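PDB 5VJC: protein mini spindles from Drosophila melanogaster, which probably binds tubulin through its TOG domains and thereby promotes microtubule dynamics and formation of the mitotic spindle. Local coordinates for residues E76-N81 with L112-Q117; C87-I92 with E125-A130; P139-K144 with R157-Q162; F197-Y202 with I234-F239. One frame throughout, in Å; residues are numbered along the deposited sequence.

Contact 1 (E76-N81 with L112-Q117)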
# COMPACT_ATOMS: atom_id res chain seq x y z
N GLU A 76 -13.50 -6.44 16.37
CA GLU A 76 -14.14 -6.31 17.68
C GLU A 76 -13.10 -6.21 18.79
O GLU A 76 -13.26 -5.44 19.74
CB GLU A 76 -15.09 -7.48 17.93
CG GLU A 76 -16.55 -7.12 17.81
CD GLU A 76 -17.35 -8.13 17.01
OE1 GLU A 76 -16.85 -9.25 16.79
OE2 GLU A 76 -18.49 -7.80 16.60
N ASP A 77 -12.01 -6.96 18.65
CA ASP A 77 -10.97 -7.04 19.69
C ASP A 77 -10.17 -5.75 19.80
O ASP A 77 -9.48 -5.52 20.80
CB ASP A 77 -10.02 -8.21 19.41
CG ASP A 77 -9.05 -8.46 20.56
OD1 ASP A 77 -9.50 -8.55 21.71
OD2 ASP A 77 -7.82 -8.53 20.30
N LEU A 78 -10.26 -4.90 18.79
CA LEU A 78 -9.35 -3.76 18.66
C LEU A 78 -9.58 -2.66 19.72
O LEU A 78 -8.62 -2.08 20.22
CB LEU A 78 -9.43 -3.15 17.25
CG LEU A 78 -8.58 -1.90 16.97
CD1 LEU A 78 -7.11 -2.09 17.33
CD2 LEU A 78 -8.72 -1.50 15.50
N ALA A 79 -10.83 -2.39 20.06
CA ALA A 79 -11.14 -1.36 21.06
C ALA A 79 -10.48 -1.63 22.42
O ALA A 79 -9.78 -0.77 22.97
CB ALA A 79 -12.64 -1.24 21.25
N GLY A 80 -10.72 -2.82 22.96
CA GLY A 80 -10.27 -3.14 24.30
C GLY A 80 -8.80 -3.51 24.37
O GLY A 80 -8.17 -3.36 25.42
N ASN A 81 -8.25 -4.00 23.27
CA ASN A 81 -6.89 -4.51 23.30
C ASN A 81 -6.03 -3.99 22.16
O ASN A 81 -5.50 -4.76 21.37
CB ASN A 81 -6.91 -6.04 23.29
CG ASN A 81 -5.79 -6.64 24.14
OD1 ASN A 81 -4.80 -5.97 24.48
ND2 ASN A 81 -5.93 -7.92 24.48
N LEU A 112 -9.88 -4.05 4.42
CA LEU A 112 -9.55 -2.63 4.29
C LEU A 112 -10.25 -1.78 5.35
O LEU A 112 -9.64 -0.90 5.90
CB LEU A 112 -9.86 -2.12 2.88
CG LEU A 112 -8.86 -2.67 1.85
CD1 LEU A 112 -9.39 -2.55 0.41
CD2 LEU A 112 -7.51 -1.98 2.00
N GLU A 113 -11.53 -2.03 5.63
CA GLU A 113 -12.21 -1.33 6.72
C GLU A 113 -11.51 -1.50 8.06
O GLU A 113 -11.37 -0.56 8.82
CB GLU A 113 -13.65 -1.82 6.91
CG GLU A 113 -14.72 -1.15 6.12
CD GLU A 113 -16.10 -1.72 6.46
OE1 GLU A 113 -16.27 -2.19 7.61
OE2 GLU A 113 -16.99 -1.72 5.58
N TYR A 114 -11.15 -2.74 8.38
CA TYR A 114 -10.38 -3.04 9.59
C TYR A 114 -9.10 -2.23 9.63
O TYR A 114 -8.78 -1.58 10.62
CB TYR A 114 -10.06 -4.53 9.68
CG TYR A 114 -9.09 -4.91 10.80
CD1 TYR A 114 -9.36 -4.60 12.13
CD2 TYR A 114 -7.91 -5.60 10.52
CE1 TYR A 114 -8.48 -4.95 13.15
CE2 TYR A 114 -7.03 -5.96 11.54
CZ TYR A 114 -7.32 -5.64 12.84
OH TYR A 114 -6.42 -5.99 13.85
N LEU A 115 -8.37 -2.25 8.52
CA LEU A 115 -7.11 -1.52 8.43
C LEU A 115 -7.27 -0.04 8.71
O LEU A 115 -6.39 0.58 9.31
CB LEU A 115 -6.50 -1.71 7.04
CG LEU A 115 -5.74 -3.03 6.91
CD1 LEU A 115 -5.55 -3.36 5.45
CD2 LEU A 115 -4.38 -2.93 7.64
N VAL A 116 -8.39 0.54 8.26
CA VAL A 116 -8.68 1.93 8.59
C VAL A 116 -8.78 2.09 10.10
O VAL A 116 -8.22 3.05 10.63
CB VAL A 116 -9.97 2.44 7.90
CG1 VAL A 116 -10.37 3.81 8.43
CG2 VAL A 116 -9.76 2.50 6.39
N GLN A 117 -9.46 1.18 10.79
CA GLN A 117 -9.56 1.25 12.27
C GLN A 117 -8.17 1.09 12.91
O GLN A 117 -7.83 1.78 13.88
CB GLN A 117 -10.48 0.17 12.85
CG GLN A 117 -11.89 -0.02 12.26
CD GLN A 117 -12.50 -1.33 12.77
OE1 GLN A 117 -12.77 -2.26 12.00
NE2 GLN A 117 -12.67 -1.42 14.10

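Contact 2 (C87-I92 with E125-A130)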
# COMPACT_ATOMS: atom_id res chain seq x y z
N CYS A 87 1.58 -4.65 19.45
CA CYS A 87 2.58 -5.69 19.68
C CYS A 87 2.63 -6.75 18.56
O CYS A 87 3.68 -7.37 18.32
CB CYS A 87 2.32 -6.37 21.03
SG CYS A 87 2.63 -5.29 22.45
N ASN A 88 1.50 -6.98 17.90
CA ASN A 88 1.45 -7.98 16.85
C ASN A 88 1.18 -7.37 15.46
O ASN A 88 0.86 -8.08 14.52
CB ASN A 88 0.40 -9.03 17.18
CG ASN A 88 0.76 -9.83 18.43
OD1 ASN A 88 1.40 -10.87 18.33
ND2 ASN A 88 0.34 -9.35 19.60
N LEU A 89 1.35 -6.05 15.34
CA LEU A 89 0.99 -5.35 14.10
C LEU A 89 1.62 -5.96 12.85
O LEU A 89 0.95 -6.11 11.82
CB LEU A 89 1.40 -3.87 14.19
CG LEU A 89 1.10 -3.01 12.95
CD1 LEU A 89 -0.42 -2.96 12.63
CD2 LEU A 89 1.70 -1.59 13.11
N ASP A 90 2.91 -6.27 12.94
CA ASP A 90 3.66 -6.78 11.80
C ASP A 90 3.06 -8.11 11.29
O ASP A 90 2.95 -8.32 10.07
CB ASP A 90 5.16 -6.93 12.17
CG ASP A 90 5.40 -7.92 13.33
OD1 ASP A 90 4.74 -7.80 14.38
OD2 ASP A 90 6.27 -8.82 13.17
N LEU A 91 2.64 -8.97 12.22
CA LEU A 91 2.01 -10.25 11.86
C LEU A 91 0.66 -10.02 11.18
O LEU A 91 0.31 -10.69 10.22
CB LEU A 91 1.81 -11.13 13.10
CG LEU A 91 3.11 -11.42 13.88
CD1 LEU A 91 2.81 -12.15 15.21
CD2 LEU A 91 4.00 -12.25 12.99
N ILE A 92 -0.11 -9.09 11.73
CA ILE A 92 -1.45 -8.82 11.19
C ILE A 92 -1.36 -8.17 9.80
O ILE A 92 -2.14 -8.53 8.91
CB ILE A 92 -2.28 -7.92 12.12
CG1 ILE A 92 -2.53 -8.63 13.46
CG2 ILE A 92 -3.60 -7.55 11.49
CD1 ILE A 92 -3.11 -10.02 13.31
N GLU A 125 -2.22 6.85 18.85
CA GLU A 125 -1.18 6.46 19.78
C GLU A 125 0.20 6.99 19.38
O GLU A 125 1.20 6.72 20.05
CB GLU A 125 -1.13 4.93 19.91
CG GLU A 125 -2.43 4.31 20.41
CD GLU A 125 -2.68 4.56 21.90
OE1 GLU A 125 -1.74 4.98 22.61
OE2 GLU A 125 -3.83 4.32 22.34
N GLU A 126 0.26 7.74 18.28
CA GLU A 126 1.51 8.29 17.76
C GLU A 126 2.54 7.18 17.50
O GLU A 126 3.74 7.35 17.70
CB GLU A 126 2.09 9.35 18.71
CG GLU A 126 1.09 10.46 19.03
CD GLU A 126 1.72 11.62 19.77
OE1 GLU A 126 1.83 11.54 21.01
OE2 GLU A 126 2.11 12.62 19.11
N TYR A 127 2.06 6.05 17.02
CA TYR A 127 2.97 4.97 16.67
C TYR A 127 3.61 5.27 15.32
O TYR A 127 2.97 5.82 14.42
CB TYR A 127 2.24 3.62 16.65
CG TYR A 127 3.12 2.44 16.24
CD1 TYR A 127 4.03 1.88 17.13
CD2 TYR A 127 3.02 1.89 14.96
CE1 TYR A 127 4.85 0.80 16.76
CE2 TYR A 127 3.81 0.81 14.57
CZ TYR A 127 4.73 0.27 15.48
OH TYR A 127 5.52 -0.79 15.10
N ILE A 128 4.88 4.92 15.20
CA ILE A 128 5.69 5.06 14.00
C ILE A 128 5.98 3.67 13.44
O ILE A 128 6.56 2.86 14.16
CB ILE A 128 7.02 5.76 14.35
CG1 ILE A 128 6.75 7.20 14.74
CG2 ILE A 128 8.01 5.70 13.20
CD1 ILE A 128 6.00 7.92 13.70
N LEU A 129 5.57 3.38 12.20
CA LEU A 129 5.83 2.05 11.65
C LEU A 129 7.32 1.74 11.58
O LEU A 129 8.13 2.59 11.17
CB LEU A 129 5.26 1.87 10.24
CG LEU A 129 3.77 1.82 9.87
CD1 LEU A 129 3.63 1.32 8.42
CD2 LEU A 129 2.97 0.95 10.80
N ALA A 130 7.68 0.52 11.97
CA ALA A 130 9.02 0.02 11.70
C ALA A 130 9.23 0.01 10.18
O ALA A 130 8.27 -0.16 9.42
CB ALA A 130 9.20 -1.38 12.28

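Contact 3 (P139-K144 with R157-Q162)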
# COMPACT_ATOMS: atom_id res chain seq x y z
N PRO A 139 3.72 -2.21 -0.64
CA PRO A 139 3.71 -2.64 -2.05
C PRO A 139 2.51 -3.52 -2.38
O PRO A 139 1.95 -3.45 -3.48
CB PRO A 139 5.01 -3.44 -2.21
CG PRO A 139 5.85 -3.04 -1.08
CD PRO A 139 4.97 -2.57 0.03
N HIS A 140 2.13 -4.35 -1.41
CA HIS A 140 1.06 -5.29 -1.58
C HIS A 140 -0.28 -4.60 -1.51
O HIS A 140 -1.20 -4.94 -2.26
CB HIS A 140 1.15 -6.40 -0.52
CG HIS A 140 2.46 -7.11 -0.54
ND1 HIS A 140 2.81 -8.00 -1.53
CD2 HIS A 140 3.53 -7.03 0.29
CE1 HIS A 140 4.03 -8.46 -1.29
NE2 HIS A 140 4.49 -7.88 -0.20
N LEU A 141 -0.40 -3.64 -0.59
CA LEU A 141 -1.60 -2.83 -0.54
C LEU A 141 -1.80 -2.10 -1.87
O LEU A 141 -2.88 -2.13 -2.44
CB LEU A 141 -1.52 -1.82 0.60
CG LEU A 141 -2.52 -0.67 0.65
CD1 LEU A 141 -3.90 -1.19 1.04
CD2 LEU A 141 -1.99 0.45 1.66
N LEU A 142 -0.74 -1.48 -2.37
CA LEU A 142 -0.82 -0.69 -3.59
C LEU A 142 -1.26 -1.50 -4.81
O LEU A 142 -1.86 -0.94 -5.73
CB LEU A 142 0.51 -0.01 -3.89
CG LEU A 142 0.63 1.38 -3.27
CD1 LEU A 142 2.09 1.77 -3.16
CD2 LEU A 142 -0.13 2.39 -4.14
N LEU A 143 -0.95 -2.79 -4.81
CA LEU A 143 -1.40 -3.71 -5.86
C LEU A 143 -2.89 -3.66 -6.08
O LEU A 143 -3.35 -3.90 -7.19
CB LEU A 143 -1.00 -5.15 -5.54
CG LEU A 143 0.44 -5.53 -5.90
CD1 LEU A 143 0.64 -7.01 -5.65
CD2 LEU A 143 0.78 -5.17 -7.35
N LYS A 144 -3.65 -3.37 -5.03
CA LYS A 144 -5.10 -3.34 -5.14
C LYS A 144 -5.65 -1.95 -5.53
O LYS A 144 -6.86 -1.80 -5.69
CB LYS A 144 -5.73 -3.78 -3.82
CG LYS A 144 -5.21 -5.09 -3.24
CD LYS A 144 -4.88 -6.13 -4.30
CE LYS A 144 -6.08 -6.86 -4.80
NZ LYS A 144 -5.64 -8.01 -5.65
N ARG A 157 -7.06 3.43 -1.11
CA ARG A 157 -6.68 4.83 -1.04
C ARG A 157 -6.80 5.38 0.39
O ARG A 157 -5.94 6.12 0.87
CB ARG A 157 -7.56 5.64 -2.03
CG ARG A 157 -7.12 7.08 -2.34
CD ARG A 157 -7.28 7.38 -3.87
NE ARG A 157 -8.50 6.80 -4.39
CZ ARG A 157 -8.61 6.21 -5.58
NH1 ARG A 157 -7.57 6.16 -6.39
NH2 ARG A 157 -9.78 5.69 -5.95
N ARG A 158 -7.87 5.02 1.10
CA ARG A 158 -8.10 5.53 2.45
C ARG A 158 -7.00 5.05 3.41
O ARG A 158 -6.43 5.84 4.19
CB ARG A 158 -9.49 5.08 2.94
CG ARG A 158 -9.81 5.43 4.38
CD ARG A 158 -10.37 6.83 4.57
NE ARG A 158 -10.94 7.02 5.91
CZ ARG A 158 -10.26 7.42 6.98
NH1 ARG A 158 -8.96 7.70 6.89
NH2 ARG A 158 -10.87 7.56 8.15
N VAL A 159 -6.69 3.76 3.34
CA VAL A 159 -5.60 3.17 4.12
C VAL A 159 -4.27 3.78 3.71
O VAL A 159 -3.48 4.17 4.55
CB VAL A 159 -5.55 1.62 3.94
CG1 VAL A 159 -4.29 1.00 4.63
CG2 VAL A 159 -6.84 0.99 4.46
N LEU A 160 -4.00 3.87 2.41
CA LEU A 160 -2.73 4.42 1.96
C LEU A 160 -2.53 5.85 2.51
O LEU A 160 -1.42 6.25 2.91
CB LEU A 160 -2.63 4.42 0.44
CG LEU A 160 -1.25 4.75 -0.14
CD1 LEU A 160 -0.25 3.59 0.03
CD2 LEU A 160 -1.33 5.16 -1.59
N ARG A 161 -3.62 6.60 2.59
CA ARG A 161 -3.49 7.99 3.02
C ARG A 161 -3.43 8.13 4.53
O ARG A 161 -3.14 9.21 5.04
CB ARG A 161 -4.62 8.81 2.43
CG ARG A 161 -4.41 8.99 0.93
CD ARG A 161 -5.57 9.69 0.25
NE ARG A 161 -5.38 9.68 -1.20
CZ ARG A 161 -6.15 10.35 -2.06
NH1 ARG A 161 -7.14 11.12 -1.61
NH2 ARG A 161 -5.90 10.27 -3.36
N GLN A 162 -3.63 7.01 5.23
CA GLN A 162 -3.28 6.91 6.63
C GLN A 162 -1.82 6.46 6.82
O GLN A 162 -1.15 6.94 7.71
CB GLN A 162 -4.18 5.92 7.35
CG GLN A 162 -5.63 6.36 7.44
CD GLN A 162 -6.45 5.27 8.06
OE1 GLN A 162 -6.52 4.15 7.52
NE2 GLN A 162 -7.01 5.56 9.23

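Contact 4 (F197-Y202 with I234-F239)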
# COMPACT_ATOMS: atom_id res chain seq x y z
N PHE A 197 -2.08 13.37 -6.31
CA PHE A 197 -2.51 13.72 -4.96
C PHE A 197 -1.31 14.00 -4.06
O PHE A 197 -1.27 15.00 -3.33
CB PHE A 197 -3.39 12.61 -4.36
CG PHE A 197 -3.58 12.74 -2.86
CD1 PHE A 197 -4.57 13.57 -2.35
CD2 PHE A 197 -2.76 12.05 -1.99
CE1 PHE A 197 -4.73 13.70 -0.97
CE2 PHE A 197 -2.93 12.17 -0.61
CZ PHE A 197 -3.92 12.99 -0.11
N LEU A 198 -0.31 13.13 -4.11
CA LEU A 198 0.87 13.28 -3.27
C LEU A 198 1.68 14.53 -3.60
O LEU A 198 2.20 15.20 -2.70
CB LEU A 198 1.76 12.04 -3.41
CG LEU A 198 1.20 10.78 -2.76
CD1 LEU A 198 2.09 9.59 -3.10
CD2 LEU A 198 1.07 10.98 -1.24
N ILE A 199 1.80 14.83 -4.89
CA ILE A 199 2.54 16.03 -5.31
C ILE A 199 1.79 17.32 -4.90
O ILE A 199 2.40 18.25 -4.42
CB ILE A 199 2.78 16.02 -6.83
CG1 ILE A 199 3.74 14.89 -7.20
CG2 ILE A 199 3.36 17.36 -7.30
CD1 ILE A 199 3.88 14.69 -8.68
N GLU A 200 0.48 17.34 -5.07
CA GLU A 200 -0.34 18.45 -4.58
C GLU A 200 -0.24 18.62 -3.05
O GLU A 200 -0.31 19.75 -2.53
CB GLU A 200 -1.80 18.26 -5.00
CG GLU A 200 -2.59 19.55 -5.07
CD GLU A 200 -4.09 19.32 -5.25
OE1 GLU A 200 -4.56 18.20 -4.98
OE2 GLU A 200 -4.79 20.26 -5.68
N SER A 201 -0.06 17.51 -2.33
CA SER A 201 -0.09 17.50 -0.87
C SER A 201 1.25 17.83 -0.24
O SER A 201 1.32 18.51 0.78
CB SER A 201 -0.57 16.14 -0.37
OG SER A 201 -1.90 15.91 -0.80
N TYR A 202 2.32 17.33 -0.84
CA TYR A 202 3.64 17.44 -0.26
C TYR A 202 4.52 18.41 -1.03
O TYR A 202 5.60 18.77 -0.59
CB TYR A 202 4.30 16.06 -0.18
CG TYR A 202 3.64 15.18 0.85
CD1 TYR A 202 3.99 15.27 2.19
CD2 TYR A 202 2.64 14.28 0.50
CE1 TYR A 202 3.37 14.48 3.16
CE2 TYR A 202 2.02 13.47 1.45
CZ TYR A 202 2.40 13.57 2.78
OH TYR A 202 1.79 12.79 3.74
N ILE A 234 1.39 15.80 -14.83
CA ILE A 234 2.44 16.71 -15.28
C ILE A 234 1.96 18.15 -15.17
O ILE A 234 2.73 19.04 -14.83
CB ILE A 234 2.90 16.38 -16.72
CG1 ILE A 234 3.61 15.03 -16.74
CG2 ILE A 234 3.86 17.45 -17.25
CD1 ILE A 234 4.79 14.95 -15.79
N VAL A 235 0.67 18.37 -15.42
CA VAL A 235 0.07 19.69 -15.25
C VAL A 235 0.25 20.19 -13.81
O VAL A 235 0.64 21.34 -13.58
CB VAL A 235 -1.44 19.67 -15.60
CG1 VAL A 235 -2.15 20.88 -15.01
CG2 VAL A 235 -1.64 19.62 -17.11
N GLN A 236 -0.02 19.32 -12.85
CA GLN A 236 0.15 19.67 -11.45
C GLN A 236 1.61 19.98 -11.18
O GLN A 236 1.93 20.93 -10.44
CB GLN A 236 -0.35 18.54 -10.55
CG GLN A 236 -0.05 18.72 -9.10
CD GLN A 236 -0.72 19.95 -8.50
OE1 GLN A 236 -1.95 20.05 -8.47
NE2 GLN A 236 0.08 20.91 -8.05
N VAL A 237 2.50 19.21 -11.80
CA VAL A 237 3.92 19.50 -11.67
C VAL A 237 4.19 20.89 -12.27
O VAL A 237 4.99 21.66 -11.73
CB VAL A 237 4.79 18.43 -12.35
CG1 VAL A 237 6.24 18.85 -12.35
CG2 VAL A 237 4.65 17.08 -11.64
N PHE A 238 3.49 21.23 -13.35
CA PHE A 238 3.72 22.52 -14.01
C PHE A 238 3.34 23.70 -13.10
O PHE A 238 4.08 24.68 -13.02
CB PHE A 238 2.96 22.61 -15.33
CG PHE A 238 3.13 23.93 -16.03
CD1 PHE A 238 4.39 24.34 -16.47
CD2 PHE A 238 2.05 24.77 -16.25
CE1 PHE A 238 4.57 25.56 -17.12
CE2 PHE A 238 2.22 25.99 -16.89
CZ PHE A 238 3.48 26.38 -17.33
N PHE A 239 2.21 23.58 -12.40
CA PHE A 239 1.73 24.59 -11.46
C PHE A 239 2.69 24.87 -10.32
O PHE A 239 2.64 25.94 -9.71
CB PHE A 239 0.38 24.17 -10.88
CG PHE A 239 -0.76 24.18 -11.87
CD1 PHE A 239 -0.73 25.01 -12.98
CD2 PHE A 239 -1.86 23.37 -11.68
CE1 PHE A 239 -1.78 25.01 -13.88
CE2 PHE A 239 -2.91 23.37 -12.58
CZ PHE A 239 -2.88 24.19 -13.68

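Contact 1 (E76-N81 with L112-Q117)
Tyr114 is the first residue of 112-117 to meet Leu78, and it does so with a ring carbon: its CE1 lies 4.2 Å from Leu78 CD2. The ring gets there because CG stands anti to the backbone N (chi1 171°), which carries the aromatic group out toward helix 64-77. There Ile71, Leu74 and Ser75 touch it, and Leu85 of helix 82-87 touches both Tyr114 and Leu78. The next two residues, Leu115 and Val116, face other neighbours of helix 105-124, among them Val159 of helix 150-166.

At Gln117 the chain comes back to Leu78, and the backbones of the two segments are here at their closest, with the two CA atoms 8.1 Å apart. The methyl Leu78 CD2 sits 3.6 Å from Gln117 CB, closest to the aliphatic root of the side chain, with the amide nitrogen farther off. It also lies 3.7 Å from Gln117 C, so a single methyl group is pressed against side chain and main chain together. The amide oxygen, Gln117 OE1, is hydrogen-bonded to Ser75 OG, just before 76-81 on helix 64-77. A polar side chain thus gives its stem to an apolar contact and its oxygen to the residue next to the segment it packs on.

Leu78 belongs to the part of the chain that leads from helix 64-77 to helix 82-87, where Asn81 N bonds to Asp77 O at 3.2 Å. Apolar packing of this part of the chain against helix 105-124 is in keeping with the HEAT-repeat solenoid of a TOG domain.

Contact 2 (C87-I92 with E125-A130)
The backbone that carries Leu89 is the first turn of helix 89-99, while Tyr127 and Leu129 sit on an extended, irregular loop between helices 105-124 and 131-142. In the helical segment Ile92 N bonds to Asn88 O at 3.1 Å, in the N-terminal turn. The loop begins differently: Glu126, with a positive phi of 56°, closes a Schellman motif at the end of helix 105-124. Beyond it the chain runs extended until Ala130 takes the N-cap position of helix 131-142. The loop thus joins successive helices of what is probably the HEAT-repeat array of a TOG domain.

One methyl group makes the contact. With CG anti to the main-chain N (chi1 179°), Leu89 sends CD2 toward the loop. This carbon lies 3.5 Å from Tyr127 CE2, the two side chains arriving from opposite directions. It is also 3.7 Å from Leu129 CD2, whose side chain runs at about a right angle to that of Leu89. Leu122 of helix 105-124 packs on both Leu89 and Tyr127.

The phenol oxygen is occupied away from this meeting: Tyr127 OH is hydrogen-bonded to Glu133 OE1 and to Lys14 NZ. Chemically the contact is therefore purely apolar, with no hydrogen bond across it; tyrosine contributes the carbon part of its ring to the buried leucines, consistent with a loop held by apolar packing and by the polar partners of the tyrosine hydroxyl.

Contact 3 (P139-K144 with R157-Q162)
No flat group takes part where Leu141 and Leu142 meet Val159 and Leu160; the planar groups lie round the outside of this contact, which joins two neighbouring helices by interlocking aliphatic side chains, a textbook feature of HEAT-repeat domains. On one face of the Arg161 guanidinium sits Arg157 CG, 3.2 Å above the plane and displaced toward the rim. The same guanidinium makes a cation-pi contact with Phe197 and, through NH2, a salt bridge to Glu194, while Arg157 NH1 pairs with Glu190. Away from these arginines, the His140 imidazole meets the ring of Phe31, their planes at about 35°, and its ND1 is hydrogen-bonded to Tyr101 OH.

Between 139-144 and 157-162 the CA atoms come nearest at Leu141 and Leu160, 7.8 Å apart. Leu141 has CG anti to its amide nitrogen (chi1 166°), an orientation that sends its CD2 between two side chains of the other helix. That methyl, Leu141 CD2, lies 3.8 Å from Val159 CG1. It is also 3.9 Å from Leu160 CD1, so one branch fills the angle between consecutive residues.

Leu160 uses both methyls: CD1 lies between Leu141 and Leu142, and CD2 meets Leu142 alone of the two. Besides meeting Leu141, Leu160 CD1 is 4.1 Å from Leu142 CG. The side chains of Leu142 and Leu160 stand nearly perpendicular, Leu142 being packed also on Tyr175 and Val176, and their two CD2 methyls meet at 4.0 Å.

Contact 4 (F197-Y202 with I234-F239)
Gln236 and Ile199 are brought together by two different torsion choices. Gln236 leaves its helix with CG anti to the backbone N and then bends sharply at the next bond (chi2 63°), folding its amide toward Glu200. Ile199 instead has CG1 anti to the carbonyl carbon (chi1 -68°), an orientation that leaves the CG2 branch for Gln236 and extends CD1 toward Val237.

The resulting contacts divide by depth. On the buried side Ile199 CD1 lies 3.9 Å from Val237 CG2, and Ile199 CG2 lies 4.1 Å from Gln236 CG. Met204 and Cys207 add to the cover of Ile199, while Thr245 and Met248 pack on Val237. Toward the exposed side Gln236 OE1 comes within 3.5 Å of Glu200 CG, across the aliphatic part of the glutamate. The side chains of Glu200 and Gln236 cross at about a right angle, and their carboxylate and amide planes are far from parallel. No hydrogen bond joins them, so the two groups touch without a polar bond. Replacing Gln236 by an alanine would probably leave Ile199 CG2 and the stem of Glu200 without the side chain they now lean on, opening a gap at the more exposed side of the helix pair.

Elsewhere on the first helix, Ser201 OG bonds to Phe197 O at 2.8 Å and also sits over the centre of the Phe197 ring. Segments 197-202 and 234-239 run side by side here, their short axes 9.7 Å apart and inclined by 15°. Nearly parallel helices, set side by side along the repeat array, are characteristic of HEAT-repeat folds such as the TOG domain.

Overall arrangement
All four contacts rely on apolar side chains, and none has a hydrogen bond between its own segments; what differs is the setting. Contact 3 lies about 3 Å from the chain centre (centre to centre) and is wholly aliphatic, whereas contact 4, about 20 Å out, is only partly buried and admits a glutamine and a glutamate. Contacts 1 and 2 are buried too, but each enlists a tyrosine, and contact 2 sets a loop against a helix. That loop follows helix 105-124 of contact 1 and precedes helix 131-142 of contact 3. Tyr114 of contact 1 packs on Ile92 of contact 2, and Val116 O probably accepts a hydrogen bond from Gln162 NE2 of contact 3, which also touches contact 4.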